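Local coordinates for PT26-6P (Thermococcus sp., PDB 2WB7), which is of unknown function but is encoded by a mobile genetic element of Euryarchaea and carries two immunoglobulin-like domains and a helical domain, at residues 274-279 / 342-347; 173-178 / 202-207; 459-464 / 479-484. All coordinates share one frame; numbering follows the deposited sequence.

Contact 1 of 3, residues 274-279 / 342-347; sequences PVHVLN and AHYTDA
Two hydrogen bonds grip Tyr344 OH: one with His276 ND1, 2.8 Å from Tyr344 OH, and one with Tyr284 OH on strand 281-290. The phenol reaches this spot with CG anti to its carbonyl carbon (chi1 -59°), its edge running along the backbone of Val277. The rings of His276 and Tyr344 meet rim to rim, planes at 59°, so the bond joins them end to end and neither covers the other's face. Val277 O lies 3.3 Å from Tyr344 CD2 at the phenol edge. The segments belong to the second immunoglobulin-like domain. The loop links strands 266-272 and 281-290, and strand 336-343 ends an eight-stranded antiparallel sheet beside 281-290. Just past that strand Tyr344 centres an inverse gamma turn, which presents its carbonyl to the loop: Asn279 N donates to Tyr344 O over 2.7 Å, from above the carbonyl plane. Asn279 OD1 also has two bonds. Asp346 N donates to Asn279 OD1 over 2.9 Å, fairly straight at 163°, again from above the amide plane; a water donates to the same oxygen. That water also bonds His343 NE2, while His343 ND1 pairs with Thr281 OG1, so both ends of this imidazole are tied. Beside the amide, the Leu278 side chain crosses that of Asp346 obliquely, with Leu278 CD1 3.4 Å from Asp346 OD2. A valine in place of Tyr344 would remove the ring and hydroxyl, and would probably leave His276 ND1 without this partner, loosen the loop's hold on the end of strand 336-343 and cost the bond to Tyr284 OH.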
loop_
_atom_site.group_PDB
_atom_site.type_symbol
_atom_site.label_atom_id
_atom_site.label_comp_id
_atom_site.label_asym_id
_atom_site.label_seq_id
_atom_site.Cartn_x
_atom_site.Cartn_y
_atom_site.Cartn_z
ATOM N N PRO A 274 -15.768 -9.735 -7.429
ATOM C CA PRO A 274 -14.812 -9.822 -8.553
ATOM C C PRO A 274 -15.292 -9.204 -9.898
ATOM O O PRO A 274 -14.551 -9.221 -10.890
ATOM C CB PRO A 274 -14.585 -11.340 -8.702
ATOM C CG PRO A 274 -15.609 -12.025 -7.740
ATOM C CD PRO A 274 -16.537 -10.977 -7.241
ATOM N N VAL A 275 -16.521 -8.682 -9.925
ATOM C CA VAL A 275 -17.095 -8.109 -11.142
ATOM C C VAL A 275 -17.538 -6.680 -10.904
ATOM O O VAL A 275 -18.230 -6.395 -9.923
ATOM C CB VAL A 275 -18.340 -8.857 -11.572
ATOM C CG1 VAL A 275 -18.524 -8.707 -13.032
ATOM C CG2 VAL A 275 -18.201 -10.290 -11.243
ATOM N N HIS A 276 -17.155 -5.787 -11.815
ATOM C CA HIS A 276 -17.455 -4.360 -11.694
ATOM C C HIS A 276 -17.877 -3.831 -13.045
ATOM O O HIS A 276 -17.052 -3.659 -13.932
ATOM C CB HIS A 276 -16.216 -3.611 -11.207
ATOM C CG HIS A 276 -15.660 -4.155 -9.926
ATOM N ND1 HIS A 276 -16.095 -3.733 -8.687
ATOM C CD2 HIS A 276 -14.720 -5.103 -9.688
ATOM C CE1 HIS A 276 -15.435 -4.384 -7.744
ATOM N NE2 HIS A 276 -14.595 -5.220 -8.325
ATOM N N VAL A 277 -19.172 -3.597 -13.210
ATOM C CA VAL A 277 -19.710 -3.172 -14.498
ATOM C C VAL A 277 -20.567 -1.949 -14.286
ATOM O O VAL A 277 -21.188 -1.812 -13.237
ATOM C CB VAL A 277 -20.594 -4.267 -15.133
ATOM C CG1 VAL A 277 -20.903 -3.911 -16.568
ATOM C CG2 VAL A 277 -19.915 -5.629 -15.052
ATOM N N LEU A 278 -20.613 -1.064 -15.278
ATOM C CA LEU A 278 -21.486 0.111 -15.195
ATOM C C LEU A 278 -22.937 -0.314 -14.974
ATOM O O LEU A 278 -23.375 -1.354 -15.469
ATOM C CB LEU A 278 -21.379 0.990 -16.445
ATOM C CG LEU A 278 -20.102 1.820 -16.623
ATOM C CD1 LEU A 278 -20.141 2.650 -17.895
ATOM C CD2 LEU A 278 -19.834 2.711 -15.401
ATOM N N ASN A 279 -23.670 0.508 -14.232
ATOM C CA ASN A 279 -25.043 0.212 -13.827
ATOM C C ASN A 279 -25.214 -1.025 -12.989
ATOM O O ASN A 279 -26.344 -1.439 -12.749
ATOM C CB ASN A 279 -26.026 0.192 -15.000
ATOM C CG ASN A 279 -26.500 1.576 -15.353
ATOM O OD1 ASN A 279 -26.483 2.491 -14.512
ATOM N ND2 ASN A 279 -26.885 1.766 -16.603
ATOM N N ALA A 342 -20.854 -0.332 -3.682
ATOM C CA ALA A 342 -20.762 0.539 -4.847
ATOM C C ALA A 342 -21.861 0.276 -5.875
ATOM O O ALA A 342 -22.003 -0.843 -6.371
ATOM C CB ALA A 342 -19.406 0.384 -5.504
ATOM N N HIS A 343 -22.631 1.301 -6.215
ATOM C CA HIS A 343 -23.456 1.196 -7.423
ATOM C C HIS A 343 -22.874 2.065 -8.521
ATOM O O HIS A 343 -22.816 3.293 -8.395
ATOM C CB HIS A 343 -24.932 1.540 -7.215
ATOM C CG HIS A 343 -25.752 1.282 -8.436
ATOM N ND1 HIS A 343 -26.172 0.017 -8.787
ATOM C CD2 HIS A 343 -26.150 2.104 -9.441
ATOM C CE1 HIS A 343 -26.823 0.077 -9.935
ATOM N NE2 HIS A 343 -26.821 1.330 -10.352
ATOM N N TYR A 344 -22.453 1.424 -9.606
ATOM C CA TYR A 344 -21.748 2.135 -10.662
ATOM C C TYR A 344 -22.699 2.810 -11.632
ATOM O O TYR A 344 -22.630 2.577 -12.837
ATOM C CB TYR A 344 -20.828 1.179 -11.391
ATOM C CG TYR A 344 -19.815 0.535 -10.468
ATOM C CD1 TYR A 344 -19.000 1.314 -9.651
ATOM C CD2 TYR A 344 -19.667 -0.853 -10.420
ATOM C CE1 TYR A 344 -18.069 0.742 -8.818
ATOM C CE2 TYR A 344 -18.740 -1.437 -9.589
ATOM C CZ TYR A 344 -17.933 -0.630 -8.796
ATOM O OH TYR A 344 -17.010 -1.208 -7.964
ATOM N N THR A 345 -23.577 3.649 -11.091
ATOM C CA THR A 345 -24.544 4.384 -11.884
ATOM C C THR A 345 -23.931 4.919 -13.155
ATOM O O THR A 345 -22.927 5.607 -13.116
ATOM C CB THR A 345 -25.106 5.575 -11.115
ATOM O OG1 THR A 345 -25.676 5.118 -9.882
ATOM C CG2 THR A 345 -26.185 6.257 -11.929
ATOM N N ASP A 346 -24.548 4.598 -14.286
ATOM C CA ASP A 346 -24.089 5.134 -15.556
ATOM C C ASP A 346 -24.908 6.352 -15.953
ATOM O O ASP A 346 -26.119 6.292 -15.981
ATOM C CB ASP A 346 -24.160 4.065 -16.649
ATOM C CG ASP A 346 -23.337 4.435 -17.878
ATOM O OD1 ASP A 346 -22.719 5.515 -17.886
ATOM O OD2 ASP A 346 -23.302 3.647 -18.842
ATOM N N ALA A 347 -24.234 7.457 -16.242
ATOM C CA ALA A 347 -24.872 8.681 -16.739
ATOM C C ALA A 347 -24.141 9.039 -18.018
ATOM O O ALA A 347 -22.982 8.631 -18.201
ATOM C CB ALA A 347 -24.726 9.804 -15.729
HETATM O O HOH W 1 -28.123 2.075 -12.501
#

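Contact 2 of 3, residues 173-178 / 202-207; sequences QEAWKT and HDKDID
His202 opens the pairing by lying across Trp176. With CG anti to its backbone N (chi1 -178°), it sets CB over the indole's six-membered ring, 3.5 Å from His202 CB to the Trp176 centroid, a CH-pi contact. Its imidazole makes an offset stack on the five-membered ring, planes at 27°. The indole is steadied in turn: Trp176 NE1 donates to Glu174 OE2, which itself sits over a face of the imidazole, while Glu174 OE1 bonds His86. Asp203 and Lys204 then both face Ala175, making a classic beta bulge; Ala175 O receives weak bonds from Asp203 N (2.9 Å) and Lys204 N (3.3 Å). A long salt bridge from Asp203 to Lys177 NZ is possible, the place of the carboxylate being less sure; the lysine chain bends at chi2 and crosses Asp203 obliquely. Lys204 O is better held, taking Ala175 N at 2.9 Å in its carbonyl plane, and Lys204 CG rests against the Ala175 methyl. These are neighbouring strands, parts of 163-178 and 198-213, in an antiparallel sheet; segment 173-178 belongs to the first immunoglobulin-like domain. The Cys188-Cys199 disulfide lies in the chain between the two segments, tying their connection to the start of strand 198-213. The extra residue of the bulge brings Asp205 to the same face as His202, three positions earlier. Asp205 OD1 therefore accepts from His202 NE2 (2.8 Å), close to the imidazole plane though above the carboxylate plane. With Glu174 also near, this carboxylate would be expected to favour a protonated His202. Ile206 regains regular pairing: its N donates to Gln173 O at 2.9 Å and its O accepts Gln173 N at 3.0 Å, while CD1 reaches back along the Ala175 face to that residue's CB.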
loop_
_atom_site.group_PDB
_atom_site.type_symbol
_atom_site.label_atom_id
_atom_site.label_comp_id
_atom_site.label_asym_id
_atom_site.label_seq_id
_atom_site.Cartn_x
_atom_site.Cartn_y
_atom_site.Cartn_z
ATOM N N GLN A 173 30.184 16.659 34.197
ATOM C CA GLN A 173 30.963 15.623 34.861
ATOM C C GLN A 173 31.549 16.112 36.180
ATOM O O GLN A 173 32.048 17.241 36.274
ATOM C CB GLN A 173 32.084 15.104 33.970
ATOM C CG GLN A 173 32.704 13.841 34.517
ATOM C CD GLN A 173 33.651 13.197 33.542
ATOM O OE1 GLN A 173 33.977 13.779 32.505
ATOM N NE2 GLN A 173 34.115 11.987 33.867
ATOM N N GLU A 174 31.489 15.252 37.195
ATOM C CA GLU A 174 32.106 15.543 38.473
ATOM C C GLU A 174 33.613 15.308 38.402
ATOM O O GLU A 174 34.073 14.332 37.795
ATOM C CB GLU A 174 31.506 14.669 39.561
ATOM C CG GLU A 174 30.040 14.947 39.858
ATOM C CD GLU A 174 29.506 14.081 40.999
ATOM O OE1 GLU A 174 28.478 13.394 40.808
ATOM O OE2 GLU A 174 30.123 14.075 42.087
ATOM N N ALA A 175 34.371 16.217 39.016
ATOM C CA ALA A 175 35.816 16.067 39.162
ATOM C C ALA A 175 36.136 15.884 40.644
ATOM O O ALA A 175 35.721 16.693 41.467
ATOM C CB ALA A 175 36.527 17.297 38.608
ATOM N N TRP A 176 36.855 14.819 40.982
ATOM C CA TRP A 176 37.224 14.542 42.370
ATOM C C TRP A 176 38.746 14.457 42.519
ATOM O O TRP A 176 39.415 13.885 41.661
ATOM C CB TRP A 176 36.575 13.235 42.850
ATOM C CG TRP A 176 35.079 13.323 43.062
ATOM C CD1 TRP A 176 34.133 13.565 42.109
ATOM C CD2 TRP A 176 34.363 13.162 44.305
ATOM N NE1 TRP A 176 32.874 13.565 42.675
ATOM C CE2 TRP A 176 32.987 13.320 44.019
ATOM C CE3 TRP A 176 34.750 12.905 45.628
ATOM C CZ2 TRP A 176 31.999 13.235 45.009
ATOM C CZ3 TRP A 176 33.763 12.819 46.611
ATOM C CH2 TRP A 176 32.406 12.984 46.293
ATOM N N LYS A 177 39.281 15.024 43.604
ATOM C CA LYS A 177 40.712 14.912 43.935
ATOM C C LYS A 177 40.874 14.328 45.332
ATOM O O LYS A 177 39.948 14.398 46.148
ATOM C CB LYS A 177 41.394 16.281 43.912
ATOM C CG LYS A 177 40.757 17.303 42.982
ATOM C CD LYS A 177 41.023 16.996 41.504
ATOM C CE LYS A 177 40.280 17.970 40.581
ATOM N NZ LYS A 177 40.719 17.818 39.153
ATOM N N THR A 178 42.048 13.766 45.609
ATOM C CA THR A 178 42.397 13.333 46.972
ATOM C C THR A 178 42.718 14.508 47.878
ATOM O O THR A 178 43.516 15.375 47.524
ATOM C CB THR A 178 43.625 12.413 47.006
ATOM O OG1 THR A 178 44.547 12.815 45.986
ATOM C CG2 THR A 178 43.229 10.975 46.777
ATOM N N HIS A 202 35.112 16.123 46.534
ATOM C CA HIS A 202 34.511 16.625 45.307
ATOM C C HIS A 202 34.963 18.029 44.940
ATOM O O HIS A 202 34.508 19.013 45.523
ATOM C CB HIS A 202 32.987 16.568 45.406
ATOM C CG HIS A 202 32.292 17.012 44.161
ATOM N ND1 HIS A 202 31.108 17.716 44.179
ATOM C CD2 HIS A 202 32.635 16.886 42.858
ATOM C CE1 HIS A 202 30.738 17.986 42.939
ATOM N NE2 HIS A 202 31.650 17.496 42.118
ATOM N N ASP A 203 35.834 18.110 43.941
ATOM C CA ASP A 203 36.428 19.375 43.520
ATOM C C ASP A 203 35.499 20.294 42.718
ATOM O O ASP A 203 34.950 21.247 43.251
ATOM C CB ASP A 203 37.701 19.109 42.715
ATOM C CG ASP A 203 38.432 20.380 42.364
ATOM O OD1 ASP A 203 38.380 21.336 43.169
ATOM O OD2 ASP A 203 39.063 20.432 41.285
ATOM N N LYS A 204 35.348 20.016 41.430
ATOM C CA LYS A 204 34.562 20.885 40.551
ATOM C C LYS A 204 33.559 20.115 39.684
ATOM O O LYS A 204 33.510 18.882 39.709
ATOM C CB LYS A 204 35.498 21.699 39.657
ATOM C CG LYS A 204 36.436 20.833 38.830
ATOM C CD LYS A 204 37.683 21.627 38.435
ATOM C CE LYS A 204 38.684 20.749 37.674
ATOM N NZ LYS A 204 39.749 21.561 37.025
ATOM N N ASP A 205 32.755 20.862 38.928
ATOM C CA ASP A 205 31.815 20.296 37.964
ATOM C C ASP A 205 32.090 20.881 36.579
ATOM O O ASP A 205 32.242 22.088 36.431
ATOM C CB ASP A 205 30.377 20.578 38.398
ATOM C CG ASP A 205 29.964 19.744 39.588
ATOM O OD1 ASP A 205 30.561 18.665 39.780
ATOM O OD2 ASP A 205 29.051 20.156 40.333
ATOM N N ILE A 206 32.161 20.028 35.566
ATOM C CA ILE A 206 32.565 20.462 34.229
ATOM C C ILE A 206 31.468 20.249 33.177
ATOM O O ILE A 206 31.159 19.116 32.810
ATOM C CB ILE A 206 33.829 19.711 33.778
ATOM C CG1 ILE A 206 34.940 19.867 34.821
ATOM C CG2 ILE A 206 34.275 20.193 32.407
ATOM C CD1 ILE A 206 36.010 18.783 34.747
ATOM N N ASP A 207 30.901 21.340 32.676
ATOM C CA ASP A 207 29.806 21.276 31.716
ATOM C C ASP A 207 30.189 20.757 30.331
ATOM O O ASP A 207 31.301 20.993 29.845
ATOM C CB ASP A 207 29.156 22.645 31.595
ATOM C CG ASP A 207 28.430 23.032 32.849
ATOM O OD1 ASP A 207 28.012 24.205 32.973
ATOM O OD2 ASP A 207 28.282 22.149 33.717
#

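Contact 3 of 3, residues 459-464 / 479-484; sequences INDLQK and NAAKKH
The close part of this helix pairing centres on Asp461 and Ala481, whose CA atoms are 5.2 Å apart. Asp461 CB meets the Ala481 methyl carbon, CB, at 3.6 Å, and the small alanine lets the axes of the two short segments come within 8.1 Å. With CG anti to the carbonyl carbon (chi1 -72°), the Asp461 carboxylate slides past that methyl along the facing helix. Its OD2 reaches Ala480 CB and then the edge of the His484 imidazole, Asp461 OD2 lying in the ring plane 3.2 Å from His484 CD2. This is an approach to a carbon, and the imidazole nitrogens are bonded elsewhere: ND1 to Glu454 and NE2 to Glu524. Flanked by these carboxylates, His484 would probably be protonated, which would ease the crowding of Asp461 OD2 and Glu524 OE2, a pair of like charges. On its other flank the contact slackens. Leu462 CG is 4.2 Å from Ala481 CB, and this leucine shares its packing with Met418 and Met391. Beyond these few side chains the facing helix turns to other partners, forming salt bridges from Lys482 to Asp7 and Asp393 and from Lys483 to Asp7 and Asp9. Only 172 Å² is buried between the two segments. They run nearly antiparallel, at 164°, and belong to helices 442-465 and 471-499, which with their short connection form an antiparallel alpha hairpin within the helical domain.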
loop_
_atom_site.group_PDB
_atom_site.type_symbol
_atom_site.label_atom_id
_atom_site.label_comp_id
_atom_site.label_asym_id
_atom_site.label_seq_id
_atom_site.Cartn_x
_atom_site.Cartn_y
_atom_site.Cartn_z
ATOM N N ILE A 459 -12.616 -15.019 -34.098
ATOM C CA ILE A 459 -13.251 -15.381 -35.351
ATOM C C ILE A 459 -12.566 -16.595 -35.973
ATOM O O ILE A 459 -13.219 -17.441 -36.549
ATOM C CB ILE A 459 -13.279 -14.234 -36.364
ATOM C CG1 ILE A 459 -14.255 -13.144 -35.900
ATOM C CG2 ILE A 459 -13.710 -14.775 -37.734
ATOM C CD1 ILE A 459 -14.492 -12.040 -36.914
ATOM N N ASN A 460 -11.253 -16.689 -35.834
ATOM C CA ASN A 460 -10.527 -17.783 -36.419
ATOM C C ASN A 460 -10.782 -19.066 -35.673
ATOM O O ASN A 460 -10.936 -20.134 -36.276
ATOM C CB ASN A 460 -9.033 -17.489 -36.416
ATOM C CG ASN A 460 -8.254 -18.496 -37.208
ATOM O OD1 ASN A 460 -8.406 -18.592 -38.422
ATOM N ND2 ASN A 460 -7.428 -19.276 -36.525
ATOM N N ASP A 461 -10.808 -18.976 -34.346
ATOM C CA ASP A 461 -11.084 -20.156 -33.529
ATOM C C ASP A 461 -12.485 -20.706 -33.809
ATOM O O ASP A 461 -12.660 -21.919 -33.916
ATOM C CB ASP A 461 -10.868 -19.857 -32.050
ATOM C CG ASP A 461 -9.405 -19.701 -31.705
ATOM O OD1 ASP A 461 -8.550 -20.173 -32.472
ATOM O OD2 ASP A 461 -9.081 -19.110 -30.667
ATOM N N LEU A 462 -13.469 -19.824 -33.968
ATOM C CA LEU A 462 -14.805 -20.271 -34.366
ATOM C C LEU A 462 -14.791 -21.035 -35.699
ATOM O O LEU A 462 -15.472 -22.064 -35.837
ATOM C CB LEU A 462 -15.815 -19.110 -34.396
ATOM C CG LEU A 462 -16.231 -18.618 -32.995
ATOM C CD1 LEU A 462 -17.120 -17.390 -33.058
ATOM C CD2 LEU A 462 -16.901 -19.700 -32.131
ATOM N N GLN A 463 -14.004 -20.546 -36.662
ATOM C CA GLN A 463 -13.877 -21.199 -37.970
ATOM C C GLN A 463 -13.349 -22.618 -37.783
ATOM O O GLN A 463 -13.871 -23.568 -38.362
ATOM C CB GLN A 463 -12.913 -20.444 -38.878
ATOM C CG GLN A 463 -13.321 -19.016 -39.257
ATOM C CD GLN A 463 -14.233 -18.948 -40.461
ATOM O OE1 GLN A 463 -14.765 -19.962 -40.906
ATOM N NE2 GLN A 463 -14.412 -17.745 -41.008
ATOM N N LYS A 464 -12.295 -22.763 -36.992
ATOM C CA LYS A 464 -11.711 -24.079 -36.795
ATOM C C LYS A 464 -12.615 -24.958 -35.931
ATOM O O LYS A 464 -12.728 -26.176 -36.142
ATOM C CB LYS A 464 -10.306 -23.965 -36.190
ATOM C CG LYS A 464 -9.369 -23.066 -36.979
ATOM C CD LYS A 464 -7.911 -23.325 -36.626
ATOM C CE LYS A 464 -7.000 -22.231 -37.156
ATOM N NZ LYS A 464 -7.119 -22.179 -38.640
ATOM N N ASN A 479 -13.300 -22.562 -26.301
ATOM C CA ASN A 479 -12.737 -21.901 -25.152
ATOM C C ASN A 479 -11.690 -20.834 -25.507
ATOM O O ASN A 479 -11.707 -19.734 -24.941
ATOM C CB ASN A 479 -12.189 -22.912 -24.165
ATOM C CG ASN A 479 -11.981 -22.308 -22.814
ATOM O OD1 ASN A 479 -10.859 -22.264 -22.302
ATOM N ND2 ASN A 479 -13.051 -21.778 -22.237
ATOM N N ALA A 480 -10.789 -21.149 -26.439
ATOM C CA ALA A 480 -9.851 -20.146 -26.934
ATOM C C ALA A 480 -10.645 -18.979 -27.470
ATOM O O ALA A 480 -10.362 -17.829 -27.162
ATOM C CB ALA A 480 -8.928 -20.717 -28.020
ATOM N N ALA A 481 -11.650 -19.274 -28.272
ATOM C CA ALA A 481 -12.456 -18.224 -28.856
ATOM C C ALA A 481 -13.146 -17.350 -27.789
ATOM O O ALA A 481 -13.244 -16.129 -27.927
ATOM C CB ALA A 481 -13.474 -18.823 -29.821
ATOM N N LYS A 482 -13.604 -17.977 -26.715
ATOM C CA LYS A 482 -14.265 -17.241 -25.646
ATOM C C LYS A 482 -13.336 -16.245 -24.929
ATOM O O LYS A 482 -13.681 -15.059 -24.739
ATOM C CB LYS A 482 -14.822 -18.225 -24.637
ATOM C CG LYS A 482 -15.977 -17.682 -23.845
ATOM C CD LYS A 482 -16.412 -18.699 -22.832
ATOM C CE LYS A 482 -17.555 -18.200 -21.988
ATOM N NZ LYS A 482 -17.666 -19.124 -20.813
ATOM N N LYS A 483 -12.159 -16.733 -24.533
ATOM C CA LYS A 483 -11.175 -15.904 -23.846
ATOM C C LYS A 483 -10.616 -14.823 -24.752
ATOM O O LYS A 483 -10.311 -13.722 -24.284
ATOM C CB LYS A 483 -10.022 -16.741 -23.319
ATOM C CG LYS A 483 -10.427 -18.059 -22.738
ATOM C CD LYS A 483 -11.340 -17.951 -21.552
ATOM C CE LYS A 483 -11.104 -19.158 -20.637
ATOM N NZ LYS A 483 -12.362 -19.840 -20.232
ATOM N N HIS A 484 -10.447 -15.137 -26.036
ATOM C CA HIS A 484 -10.045 -14.109 -26.996
ATOM C C HIS A 484 -11.083 -12.995 -27.028
ATOM O O HIS A 484 -10.719 -11.824 -27.047
ATOM C CB HIS A 484 -9.807 -14.664 -28.415
ATOM C CG HIS A 484 -8.461 -15.298 -28.610
ATOM N ND1 HIS A 484 -7.284 -14.695 -28.214
ATOM C CD2 HIS A 484 -8.103 -16.479 -29.170
ATOM C CE1 HIS A 484 -6.264 -15.481 -28.511
ATOM N NE2 HIS A 484 -6.735 -16.575 -29.081
#

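In the fold
The three contacts follow one another along the chain, and none touches another. Contact 1 lies in the second immunoglobulin-like domain, contact 3 in the helical domain, and contact 2 pairs a strand of the first immunoglobulin-like domain with strand 198-213. Contact 2 stands far apart: on the other side of the chain's centre, its own centre is about 78 Å from that of contact 1 and about 93 Å from that of contact 3. Contacts 1 and 3 share one end of the elongated molecule, with centres about 28 Å apart and nearest atoms about 13 Å apart, close to where the second immunoglobulin-like domain adjoins the helical one. The function being unknown, the contacts cannot be tied to a site.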